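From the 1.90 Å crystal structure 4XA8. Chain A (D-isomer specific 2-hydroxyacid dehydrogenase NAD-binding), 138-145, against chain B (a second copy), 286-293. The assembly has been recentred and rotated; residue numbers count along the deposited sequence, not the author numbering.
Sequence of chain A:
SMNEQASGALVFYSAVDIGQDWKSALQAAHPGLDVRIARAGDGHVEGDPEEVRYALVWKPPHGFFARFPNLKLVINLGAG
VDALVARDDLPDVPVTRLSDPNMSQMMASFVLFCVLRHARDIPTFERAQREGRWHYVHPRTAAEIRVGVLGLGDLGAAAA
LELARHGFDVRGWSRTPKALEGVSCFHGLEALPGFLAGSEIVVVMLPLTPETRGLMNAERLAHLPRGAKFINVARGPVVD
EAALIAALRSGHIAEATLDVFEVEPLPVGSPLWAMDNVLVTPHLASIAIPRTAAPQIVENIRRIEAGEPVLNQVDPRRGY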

# COMPACT_ATOMS: atom_id res chain seq x y z
N HIS A 138 -15.40 11.62 -0.18
CA HIS A 138 -15.42 12.43 1.02
C HIS A 138 -14.15 12.07 1.81
O HIS A 138 -13.87 10.90 2.03
CB HIS A 138 -16.74 12.17 1.75
CG HIS A 138 -17.96 12.42 0.89
ND1 HIS A 138 -18.34 13.69 0.49
CD2 HIS A 138 -18.83 11.57 0.30
CE1 HIS A 138 -19.42 13.61 -0.27
NE2 HIS A 138 -19.73 12.33 -0.41
N PRO A 139 -13.34 13.08 2.17
CA PRO A 139 -12.10 12.85 2.88
C PRO A 139 -12.40 12.41 4.32
O PRO A 139 -13.38 12.86 4.89
CB PRO A 139 -11.44 14.25 2.85
CG PRO A 139 -12.06 14.93 1.72
CD PRO A 139 -13.48 14.50 1.79
N ARG A 140 -11.62 11.48 4.84
CA ARG A 140 -11.72 10.98 6.24
C ARG A 140 -10.31 10.96 6.83
O ARG A 140 -9.39 10.68 6.12
CB ARG A 140 -12.27 9.54 6.25
CG ARG A 140 -13.25 9.25 5.13
CD ARG A 140 -13.58 7.78 4.98
NE ARG A 140 -14.18 7.27 6.19
CZ ARG A 140 -14.28 5.98 6.49
NH1 ARG A 140 -14.85 5.62 7.64
NH2 ARG A 140 -13.80 5.07 5.66
N THR A 141 -10.15 11.20 8.13
CA THR A 141 -8.87 10.98 8.81
C THR A 141 -8.66 9.48 9.07
O THR A 141 -9.63 8.71 9.19
CB THR A 141 -8.82 11.70 10.17
OG1 THR A 141 -9.85 11.18 11.02
CG2 THR A 141 -9.01 13.19 10.03
N ALA A 142 -7.42 9.07 9.20
CA ALA A 142 -7.10 7.71 9.64
C ALA A 142 -7.82 7.31 10.95
O ALA A 142 -8.27 6.18 11.12
CB ALA A 142 -5.61 7.62 9.85
N ALA A 143 -7.91 8.26 11.88
CA ALA A 143 -8.49 8.03 13.19
C ALA A 143 -9.98 7.64 13.13
O ALA A 143 -10.47 6.97 14.03
CB ALA A 143 -8.28 9.24 14.09
N GLU A 144 -10.69 8.03 12.07
CA GLU A 144 -12.06 7.62 11.93
C GLU A 144 -12.21 6.20 11.34
O GLU A 144 -13.29 5.66 11.32
CB GLU A 144 -12.92 8.69 11.21
CG GLU A 144 -12.79 8.84 9.73
CD GLU A 144 -13.47 10.13 9.22
OE1 GLU A 144 -12.91 11.25 9.30
OE2 GLU A 144 -14.58 9.97 8.71
N ILE A 145 -11.11 5.58 10.92
CA ILE A 145 -11.17 4.26 10.29
C ILE A 145 -10.76 3.13 11.25
O ILE A 145 -9.60 3.03 11.70
CB ILE A 145 -10.35 4.21 9.00
CG1 ILE A 145 -10.82 5.33 8.05
CG2 ILE A 145 -10.48 2.84 8.32
CD1 ILE A 145 -10.00 5.42 6.77
N SER B 286 -2.48 14.46 -0.57
CA SER B 286 -2.38 15.74 0.11
C SER B 286 -3.76 16.41 0.27
O SER B 286 -3.85 17.64 0.40
CB SER B 286 -1.48 16.65 -0.76
OG SER B 286 -1.91 16.57 -2.14
N ILE B 287 -4.82 15.61 0.33
CA ILE B 287 -6.20 16.13 0.40
C ILE B 287 -6.54 16.87 1.72
O ILE B 287 -6.26 16.41 2.82
CB ILE B 287 -7.25 15.03 0.03
CG1 ILE B 287 -8.59 15.65 -0.40
CG2 ILE B 287 -7.46 14.06 1.17
CD1 ILE B 287 -8.71 15.88 -1.91
N ALA B 288 -7.11 18.08 1.62
CA ALA B 288 -7.62 18.77 2.80
C ALA B 288 -8.94 18.19 3.35
O ALA B 288 -9.90 17.86 2.60
CB ALA B 288 -7.76 20.25 2.51
N ILE B 289 -9.00 18.09 4.67
CA ILE B 289 -10.10 17.43 5.37
C ILE B 289 -10.99 18.48 5.99
O ILE B 289 -10.56 19.21 6.89
CB ILE B 289 -9.63 16.54 6.55
CG1 ILE B 289 -8.56 15.53 6.13
CG2 ILE B 289 -10.84 15.81 7.18
CD1 ILE B 289 -9.04 14.52 5.15
N PRO B 290 -12.22 18.58 5.52
CA PRO B 290 -13.08 19.71 5.98
C PRO B 290 -13.28 19.79 7.50
O PRO B 290 -13.16 20.85 8.08
CB PRO B 290 -14.41 19.41 5.28
CG PRO B 290 -13.98 18.79 4.00
CD PRO B 290 -12.75 17.94 4.31
N ARG B 291 -13.52 18.65 8.14
CA ARG B 291 -13.84 18.62 9.57
C ARG B 291 -12.67 19.17 10.39
O ARG B 291 -12.88 19.91 11.35
CB ARG B 291 -14.21 17.19 9.99
CG ARG B 291 -14.75 17.04 11.40
CD ARG B 291 -15.26 15.63 11.65
NE ARG B 291 -14.34 14.63 11.11
CZ ARG B 291 -13.18 14.28 11.66
NH1 ARG B 291 -12.76 14.82 12.80
NH2 ARG B 291 -12.43 13.34 11.07
N THR B 292 -11.44 18.84 10.02
CA THR B 292 -10.28 19.22 10.80
C THR B 292 -9.71 20.57 10.39
O THR B 292 -9.01 21.21 11.19
CB THR B 292 -9.23 18.10 10.77
OG1 THR B 292 -8.77 17.85 9.45
CG2 THR B 292 -9.84 16.82 11.29
N ALA B 293 -10.02 21.03 9.17
CA ALA B 293 -9.56 22.37 8.72
C ALA B 293 -10.55 23.53 9.01
O ALA B 293 -10.15 24.68 9.18
CB ALA B 293 -9.17 22.31 7.23
O HOH W 1 -9.90 13.07 13.77

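A loop leading into a short 3-10 turn meets the start of a helix, with no backbone-to-backbone hydrogen bond between them; side chains make most of the contact. The two backbones come nearest at Pro A139 and Ile B289, whose CA atoms lie 5.6 Å apart. Pro A139, with no amide hydrogen to satisfy, suits this apolar patch: its CB meets CD1 of Ile B289 at a tight 3.3 Å, while its CG packs near Ile B287 and Pro B290. The CA-to-CB bond of Ile B289 points sideways, but with chi1 and chi2 both m, the end of its side chain comes nearer and CD1 reaches the proline.

Beyond this patch the chemistry turns polar. Arg B291 NH2 donates to Glu A144 OE1 at 2.8 Å, a hydrogen bond reinforced by opposite charges into a salt bridge. The carboxylate oxygen lies near the guanidinium plane, where the N-H groups point. Glu A144 OE1 also accepts from Thr A141 N at 3.0 Å, so one oxygen both braces its own turn and receives the partner chain. Thr A141 CG2 meets Thr B292 CG2 at 3.9 Å, while Thr A141 OG1 accepts a weak bond from Glu A144 N at 3.4 Å. Thr B292 OG1 and Arg A140 NH1 and NH2 are hydrogen-bonded elsewhere in the structure.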